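Local coordinates for protein Cow rumen GH26 endo-mannanase (Metagenome, PDB 6UEH) that probably hydrolyses internal beta-1,4-mannosidic linkages of mannans and galactomannans as a glycoside hydrolase family 26 endo-mannanase carrying a calcium-binding accessory domain, at residues A[188-193]-A[197-202]; A[250-255]-A[281-286]. One frame throughout, in Å; residues are numbered along the deposited sequence.

Contact 1: residues A[188-193]-A[197-202]; sequences EFEYIK and GKYPAI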
# COMPACT_ATOMS: atom_id res chain seq x y z
N GLU A 188 21.40 11.70 -2.68
CA GLU A 188 20.53 10.70 -3.29
C GLU A 188 19.92 11.18 -4.60
O GLU A 188 19.76 10.42 -5.55
CB GLU A 188 19.41 10.30 -2.32
CG GLU A 188 19.80 9.27 -1.27
CD GLU A 188 20.49 9.87 -0.07
OE1 GLU A 188 20.79 11.09 -0.09
OE2 GLU A 188 20.74 9.13 0.90
N PHE A 189 19.60 12.47 -4.65
CA PHE A 189 18.92 13.04 -5.81
C PHE A 189 19.88 13.23 -6.97
O PHE A 189 19.53 12.97 -8.12
CB PHE A 189 18.25 14.35 -5.41
CG PHE A 189 17.26 14.19 -4.29
CD1 PHE A 189 17.68 14.25 -2.97
CD2 PHE A 189 15.92 13.93 -4.56
CE1 PHE A 189 16.78 14.08 -1.94
CE2 PHE A 189 15.02 13.76 -3.52
CZ PHE A 189 15.45 13.83 -2.21
N GLU A 190 21.10 13.67 -6.67
CA GLU A 190 22.11 13.83 -7.71
C GLU A 190 22.54 12.47 -8.25
O GLU A 190 22.94 12.35 -9.41
CB GLU A 190 23.32 14.60 -7.17
CG GLU A 190 23.01 16.04 -6.81
CD GLU A 190 22.41 16.82 -7.97
OE1 GLU A 190 23.09 16.94 -9.01
OE2 GLU A 190 21.27 17.29 -7.84
N TYR A 191 22.46 11.44 -7.41
CA TYR A 191 22.74 10.08 -7.85
C TYR A 191 21.76 9.65 -8.93
O TYR A 191 22.16 9.13 -9.97
CB TYR A 191 22.68 9.10 -6.67
CG TYR A 191 22.75 7.64 -7.09
CD1 TYR A 191 23.96 7.05 -7.45
CD2 TYR A 191 21.61 6.85 -7.12
CE1 TYR A 191 24.02 5.72 -7.84
CE2 TYR A 191 21.66 5.52 -7.50
CZ TYR A 191 22.87 4.96 -7.86
OH TYR A 191 22.93 3.63 -8.24
N ILE A 192 20.48 9.88 -8.67
CA ILE A 192 19.42 9.56 -9.62
C ILE A 192 19.58 10.35 -10.92
O ILE A 192 19.46 9.80 -12.02
CB ILE A 192 18.03 9.83 -9.01
CG1 ILE A 192 17.83 8.95 -7.77
CG2 ILE A 192 16.93 9.59 -10.04
CD1 ILE A 192 16.54 9.21 -7.03
N LYS A 193 19.87 11.64 -10.79
CA LYS A 193 20.05 12.52 -11.95
C LYS A 193 21.21 12.09 -12.84
O LYS A 193 21.06 11.98 -14.05
CB LYS A 193 20.25 13.97 -11.50
CG LYS A 193 20.39 14.97 -12.64
CD LYS A 193 19.16 14.97 -13.53
CE LYS A 193 19.12 16.20 -14.43
NZ LYS A 193 20.35 16.35 -15.25
N GLY A 197 19.42 10.66 -15.84
CA GLY A 197 19.20 11.89 -16.58
C GLY A 197 17.94 12.60 -16.10
O GLY A 197 17.59 13.66 -16.60
N LYS A 198 17.28 12.01 -15.11
CA LYS A 198 16.03 12.55 -14.57
C LYS A 198 16.13 12.82 -13.07
O LYS A 198 16.94 12.22 -12.38
CB LYS A 198 14.87 11.59 -14.83
CG LYS A 198 14.77 11.04 -16.24
CD LYS A 198 14.29 12.10 -17.22
CE LYS A 198 14.08 11.49 -18.60
NZ LYS A 198 13.63 12.52 -19.59
N TYR A 199 15.28 13.72 -12.59
CA TYR A 199 15.05 13.88 -11.16
C TYR A 199 13.71 13.25 -10.78
O TYR A 199 12.79 13.22 -11.60
CB TYR A 199 15.04 15.36 -10.76
CG TYR A 199 16.40 16.00 -10.59
CD1 TYR A 199 17.22 15.67 -9.51
CD2 TYR A 199 16.86 16.95 -11.49
CE1 TYR A 199 18.46 16.27 -9.35
CE2 TYR A 199 18.10 17.55 -11.34
CZ TYR A 199 18.89 17.21 -10.26
OH TYR A 199 20.12 17.80 -10.10
N PRO A 200 13.59 12.74 -9.55
CA PRO A 200 12.27 12.29 -9.10
C PRO A 200 11.31 13.48 -9.00
O PRO A 200 11.75 14.59 -8.71
CB PRO A 200 12.55 11.69 -7.72
CG PRO A 200 13.77 12.41 -7.25
CD PRO A 200 14.60 12.61 -8.49
N ALA A 201 10.03 13.25 -9.24
CA ALA A 201 9.04 14.32 -9.17
C ALA A 201 8.67 14.62 -7.72
O ALA A 201 8.51 15.78 -7.33
CB ALA A 201 7.80 13.95 -9.97
N ILE A 202 8.53 13.56 -6.93
CA ILE A 202 8.15 13.67 -5.53
C ILE A 202 9.38 13.57 -4.62
O ILE A 202 10.23 12.69 -4.81
CB ILE A 202 7.13 12.57 -5.14
CG1 ILE A 202 5.80 12.82 -5.85
CG2 ILE A 202 6.93 12.50 -3.64
CD1 ILE A 202 4.76 11.74 -5.61

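Contact 2: residues A[250-255]-A[281-286]; sequences YELGDK and ENDYWN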
# COMPACT_ATOMS: atom_id res chain seq x y z
N TYR A 250 10.01 11.74 33.25
CA TYR A 250 9.94 12.90 32.38
C TYR A 250 8.97 13.95 32.90
O TYR A 250 7.90 13.62 33.42
CB TYR A 250 9.54 12.49 30.96
CG TYR A 250 9.25 13.66 30.04
CD1 TYR A 250 10.28 14.37 29.44
CD2 TYR A 250 7.94 14.05 29.78
CE1 TYR A 250 10.02 15.44 28.60
CE2 TYR A 250 7.67 15.11 28.94
CZ TYR A 250 8.71 15.81 28.36
OH TYR A 250 8.44 16.87 27.53
N GLU A 251 9.35 15.22 32.78
CA GLU A 251 8.45 16.33 33.04
C GLU A 251 8.48 17.27 31.84
O GLU A 251 9.48 17.33 31.13
CB GLU A 251 8.84 17.07 34.32
CG GLU A 251 9.17 16.15 35.48
CD GLU A 251 9.39 16.89 36.78
OE1 GLU A 251 9.70 18.10 36.74
OE2 GLU A 251 9.26 16.25 37.85
N LEU A 252 7.38 17.98 31.61
CA LEU A 252 7.29 18.87 30.46
C LEU A 252 8.39 19.93 30.48
O LEU A 252 8.62 20.57 31.51
CB LEU A 252 5.92 19.55 30.42
CG LEU A 252 4.70 18.64 30.27
CD1 LEU A 252 3.43 19.48 30.30
CD2 LEU A 252 4.79 17.84 28.98
N GLY A 253 9.08 20.09 29.36
CA GLY A 253 10.15 21.06 29.27
C GLY A 253 11.53 20.45 29.46
O GLY A 253 12.54 21.12 29.26
N ASP A 254 11.56 19.18 29.86
CA ASP A 254 12.83 18.48 30.06
C ASP A 254 13.59 18.31 28.75
O ASP A 254 13.00 17.95 27.73
CB ASP A 254 12.62 17.10 30.70
CG ASP A 254 12.37 17.18 32.19
OD1 ASP A 254 12.66 18.23 32.80
OD2 ASP A 254 11.89 16.17 32.76
N LYS A 255 14.89 18.56 28.79
CA LYS A 255 15.76 18.23 27.68
C LYS A 255 16.10 16.75 27.74
O LYS A 255 16.68 16.28 28.72
CB LYS A 255 17.04 19.07 27.71
CG LYS A 255 16.99 20.36 26.91
CD LYS A 255 15.92 20.33 25.83
CE LYS A 255 15.98 21.59 24.97
NZ LYS A 255 16.56 22.74 25.70
N GLU A 281 0.91 12.37 28.95
CA GLU A 281 0.96 11.88 27.58
C GLU A 281 0.29 12.87 26.63
O GLU A 281 0.82 13.19 25.57
CB GLU A 281 0.28 10.51 27.47
CG GLU A 281 1.15 9.32 27.89
CD GLU A 281 1.11 9.06 29.38
OE1 GLU A 281 0.53 9.88 30.12
OE2 GLU A 281 1.66 8.02 29.81
N ASN A 282 -0.88 13.35 27.04
CA ASN A 282 -1.63 14.30 26.23
C ASN A 282 -0.93 15.65 26.13
O ASN A 282 -0.93 16.27 25.06
CB ASN A 282 -3.04 14.48 26.80
CG ASN A 282 -3.88 15.44 25.99
OD1 ASN A 282 -4.21 16.53 26.45
ND2 ASN A 282 -4.22 15.05 24.77
N ASP A 283 -0.35 16.09 27.23
CA ASP A 283 0.38 17.36 27.26
C ASP A 283 1.60 17.31 26.34
O ASP A 283 1.86 18.27 25.61
CB ASP A 283 0.81 17.71 28.68
CG ASP A 283 -0.34 18.20 29.54
OD1 ASP A 283 -1.39 18.60 28.98
OD2 ASP A 283 -0.19 18.21 30.78
N TYR A 284 2.33 16.20 26.37
CA TYR A 284 3.48 16.06 25.48
C TYR A 284 3.04 16.00 24.02
O TYR A 284 3.60 16.69 23.17
CB TYR A 284 4.31 14.81 25.80
CG TYR A 284 5.40 14.60 24.77
CD1 TYR A 284 6.54 15.40 24.78
CD2 TYR A 284 5.27 13.65 23.77
CE1 TYR A 284 7.53 15.24 23.83
CE2 TYR A 284 6.26 13.48 22.81
CZ TYR A 284 7.39 14.28 22.85
OH TYR A 284 8.37 14.12 21.90
N TRP A 285 2.05 15.15 23.75
CA TRP A 285 1.50 14.97 22.41
C TRP A 285 1.06 16.32 21.83
O TRP A 285 1.35 16.63 20.68
CB TRP A 285 0.33 13.97 22.48
CG TRP A 285 -0.36 13.61 21.18
CD1 TRP A 285 -1.70 13.57 20.96
CD2 TRP A 285 0.26 13.21 19.94
NE1 TRP A 285 -1.97 13.18 19.67
CE2 TRP A 285 -0.79 12.96 19.02
CE3 TRP A 285 1.58 13.06 19.51
CZ2 TRP A 285 -0.55 12.56 17.71
CZ3 TRP A 285 1.82 12.66 18.21
CH2 TRP A 285 0.76 12.42 17.32
N ASN A 286 0.40 17.13 22.65
CA ASN A 286 -0.03 18.46 22.22
C ASN A 286 1.14 19.39 21.91
O ASN A 286 1.07 20.18 20.97
CB ASN A 286 -0.94 19.09 23.27
CG ASN A 286 -2.34 18.52 23.23
OD1 ASN A 286 -2.80 18.03 22.19
ND2 ASN A 286 -3.04 18.58 24.36

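Contact 1: residues A[188-193]-A[197-202]
The turn from an outer helix into the next barrel strand, a recurring element of the TIM-barrel fold, brings Tyr199 and Pro200 back against helix 187-196 just before strand 202-206. Gly197 makes the reversal: its N gives a hydrogen bond of 2.8 Å to Lys193 O, and with positive phi it is the first residue to leave helical geometry, a backbone shape in which a CB would be jammed against the preceding carbonyl. Lys198 O then comes within 3.2 Å of Lys193 CA, a CA-H...O contact. Beyond it the chain lays the Tyr199 ring beside the helix. Lys193 covers one face of that ring in a CH-pi contact, CD standing 3.8 Å from the centroid and 23° off the normal; its CG is anti to the backbone N (chi1 -178°) and the chain bends at chi2, which carries the methylenes across the ring. Tyr199 OH donates a hydrogen bond of 2.6 Å to Glu190 OE2, reaching the syn side of a carboxylate turned 50° from the ring plane. At this position a leucine would probably leave Glu190 OE2 without this donor and the Lys193 methylenes without a flat face to lie on. Backbone hydrogen bonds tie Tyr199 to Leu479, and Lys198 NZ forms a salt bridge with Glu480, so the turn is also held to the C-terminal part of the chain. On the buried side, Ile192 CG2 lies 4.1 Å from Pro200 CD, while Pro200 CG meets the edge of the Phe189 ring, 3.8 Å from CD2.

Contact 2: residues A[250-255]-A[281-286]
Tyr250 and Tyr284 meet obliquely, with their ring planes almost perpendicular, at 87°, and the centroids 6.0 Å apart. The phenol end of Tyr250 does the touching, its OH lying 3.7 Å from Tyr284 CD1. In Tyr284, CG stands anti to the backbone N (chi1 174°), which swings the ring off the helix flank to meet the incoming phenol. The hydroxyl of Tyr284 is engaged elsewhere, by a hydrogen bond to Asn242 O, and Leu213 touches both tyrosines.

Nearer the surface, Leu252 crosses Asp283 at about a right angle. Leu252 CD1 rests 3.6 Å from Asp283 CB; CD2 lies near the same carbon and 3.9 Å from Tyr284 N. The contact with Asp283 is therefore made chiefly to the aliphatic root of an acidic side chain. No hydrogen bond joins the two segments, whose meeting is wholly one of van der Waals contact.

The turn itself is braced from within. Asp254 N bonds back to Glu251 O, and the side chain of Asp254 adds a second link between the same two residues: Asp254 OD2 accepts from Glu251 N at 2.7 Å, the donor standing 48° out of the carboxylate plane. Gly253 occupies the third position with positive phi. Beside the turn, Tyr250 O accepts a hydrogen bond from Lys280 NZ, and the Tyr250 ring meets that of Phe247. A type II beta turn of this kind, with Leu252 at its second position, here sets an excursion between strands 243-244 and 261-262 against helix 280-301, one of the outer helices of the TIM barrel.

In the fold
Both contacts belong to the family 26 catalytic domain, and contact 1 is complete well before the chain reaches contact 2. Their centres lie about 39 Å apart and their nearest atoms about 22 Å. The substrate cleft of a TIM-barrel hydrolase lies at the C-terminal ends of the strands. Contact 1 enters strand 202-206 at its N-terminal end, probably the far side of the barrel; the loop of contact 2 follows strand 234-238 and so probably springs from the cleft side. One is a tight local return with hydrogen bonds, the other an excursion laid on a helix mainly by apolar contact, with a hydrogen bond from Lys280. The calcium site involves neither.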